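Local coordinates for molinate hydrolase (Gulosibacter molinativorax, PDB 4UB9), which hydrolyses the thiocarbamate herbicide molinate and, as an amidohydrolase family member that binds zinc, probably acts on non-peptide carbon-nitrogen bonds, at residues T144-E149 / A206-G211. Numbering follows the deposited sequence.
Sequences TWNALE and AMFEVG
Phe208, near the C-terminal end of helix 198-209, slips its ring in beside the backbone that leads from Trp145 to Ala147. Its chi1 of -76° sets CG beside the backbone N, while the indole of Trp145 swings out with CG anti to its own N. The planes of the phenyl ring and the six-membered ring of Trp145 are only 13° from parallel, yet one ring is shifted so far along the other that little of either is covered; Phe208 CD1 lies over one face of the indole near its rim, 3.3 Å from Trp145 CZ2. Ala147 supplies a CH-pi contact, its CB sitting 4.1 Å from the centroid of the Phe208 ring and over its face. Ala147 CB also comes within 3.3 Å of Met207 O, and farther along Leu148 CB meets Val210 CG1. An alanine in place of Phe208 would remove both ring contacts and would probably let the indole and the 146-147 backbone settle less firmly.

Polar links between the segments run through two waters. One donates to Asn146 O and to Phe208 O (2.9 Å), and weakly accepts from Leu148 N. The other accepts from Glu149 N and donates to Met207 O, so water joins the start of helix 148-159 to carbonyls at the end of the other helix. Asn146 OD1 takes the N-H of Ala147, the N-cap residue, on an in-plane lone pair, with Ala147 N 2.6 Å from Asn146 OD1, while Asn146 ND2 bonds to Asp143 OD2.

Phe185 also meets the ring of Trp145, and the side chain of Trp145 is about 8 Å from the zinc bound by His282 and His302. This is a loop following a barrel strand, here 138-143, in the TIM-barrel fold of amidohydrolases, packed against the end of helix 198-209, with Trp145 near the metal site.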
# COMPACT_ATOMS: atom_id res chain seq x y z
N THR A 144 4.82 -29.70 -9.46
CA THR A 144 3.71 -29.76 -8.51
C THR A 144 2.76 -28.54 -8.63
O THR A 144 1.69 -28.48 -8.02
CB THR A 144 4.41 -29.86 -7.15
OG1 THR A 144 4.47 -31.24 -6.75
CG2 THR A 144 3.86 -29.06 -6.16
N TRP A 145 3.17 -27.58 -9.43
CA TRP A 145 2.39 -26.39 -9.72
C TRP A 145 2.97 -25.64 -10.91
O TRP A 145 4.12 -25.19 -10.90
CB TRP A 145 2.31 -25.40 -8.54
CG TRP A 145 1.44 -24.17 -8.87
CD1 TRP A 145 0.09 -24.11 -8.86
CD2 TRP A 145 1.89 -22.89 -9.28
NE1 TRP A 145 -0.34 -22.87 -9.22
CE2 TRP A 145 0.75 -22.09 -9.47
CE3 TRP A 145 3.14 -22.33 -9.48
CZ2 TRP A 145 0.82 -20.76 -9.85
CZ3 TRP A 145 3.22 -21.02 -9.87
CH2 TRP A 145 2.06 -20.25 -10.06
N ASN A 146 2.14 -25.50 -11.91
CA ASN A 146 2.54 -24.91 -13.15
C ASN A 146 1.29 -24.64 -13.95
O ASN A 146 0.20 -25.04 -13.54
CB ASN A 146 3.45 -25.86 -13.91
CG ASN A 146 4.41 -25.14 -14.84
OD1 ASN A 146 4.06 -24.17 -15.51
ND2 ASN A 146 5.64 -25.62 -14.88
N ALA A 147 1.45 -23.99 -15.09
CA ALA A 147 0.36 -23.79 -16.04
C ALA A 147 0.21 -25.01 -16.95
O ALA A 147 1.15 -25.42 -17.63
CB ALA A 147 0.59 -22.57 -16.88
N LEU A 148 -1.01 -25.55 -16.97
CA LEU A 148 -1.27 -26.79 -17.63
C LEU A 148 -0.85 -26.82 -19.09
O LEU A 148 -0.19 -27.75 -19.52
CB LEU A 148 -2.75 -27.16 -17.51
CG LEU A 148 -3.12 -28.55 -18.04
CD1 LEU A 148 -2.39 -29.69 -17.34
CD2 LEU A 148 -4.61 -28.76 -17.89
N GLU A 149 -1.28 -25.85 -19.86
CA GLU A 149 -1.00 -25.86 -21.29
C GLU A 149 0.52 -25.98 -21.61
O GLU A 149 0.92 -26.91 -22.30
CB GLU A 149 -1.67 -24.67 -22.00
CG GLU A 149 -1.40 -24.55 -23.51
CD GLU A 149 -1.90 -23.22 -24.11
OE1 GLU A 149 -3.12 -23.02 -24.15
OE2 GLU A 149 -1.08 -22.39 -24.56
N ALA A 206 -5.84 -17.23 -15.42
CA ALA A 206 -6.62 -18.30 -16.10
C ALA A 206 -5.74 -19.43 -16.61
O ALA A 206 -6.10 -20.60 -16.51
CB ALA A 206 -7.42 -17.73 -17.24
N MET A 207 -4.55 -19.11 -17.09
CA MET A 207 -3.69 -20.21 -17.57
C MET A 207 -3.08 -21.07 -16.43
O MET A 207 -2.73 -22.23 -16.64
CB MET A 207 -2.64 -19.75 -18.57
CG MET A 207 -1.41 -19.07 -18.01
SD MET A 207 -0.08 -19.00 -19.25
CE MET A 207 1.18 -18.42 -18.10
N PHE A 208 -2.97 -20.52 -15.22
CA PHE A 208 -2.58 -21.35 -14.07
C PHE A 208 -3.75 -22.09 -13.41
O PHE A 208 -3.64 -23.26 -13.05
CB PHE A 208 -1.85 -20.51 -13.00
CG PHE A 208 -0.44 -20.20 -13.39
CD1 PHE A 208 0.57 -21.11 -13.15
CD2 PHE A 208 -0.14 -19.03 -14.05
CE1 PHE A 208 1.88 -20.83 -13.52
CE2 PHE A 208 1.15 -18.75 -14.43
CZ PHE A 208 2.17 -19.64 -14.16
N GLU A 209 -4.87 -21.39 -13.22
CA GLU A 209 -6.01 -21.95 -12.46
C GLU A 209 -6.77 -23.00 -13.24
O GLU A 209 -7.23 -24.00 -12.68
CB GLU A 209 -6.98 -20.85 -12.07
CG GLU A 209 -6.47 -19.89 -11.00
CD GLU A 209 -7.47 -18.78 -10.71
OE1 GLU A 209 -8.58 -18.81 -11.26
OE2 GLU A 209 -7.16 -17.86 -9.93
N VAL A 210 -6.90 -22.76 -14.54
CA VAL A 210 -7.73 -23.57 -15.45
C VAL A 210 -9.03 -24.00 -14.79
O VAL A 210 -9.38 -25.17 -14.75
CB VAL A 210 -7.00 -24.79 -16.04
CG1 VAL A 210 -5.93 -24.31 -17.00
CG2 VAL A 210 -6.34 -25.61 -14.97
N GLY A 211 -9.77 -23.01 -14.31
CA GLY A 211 -11.08 -23.22 -13.70
C GLY A 211 -11.05 -23.85 -12.32
O GLY A 211 -12.10 -24.12 -11.76
O HOH W 1 -2.28 -25.28 -14.55
O HOH W 2 -2.71 -23.66 -19.00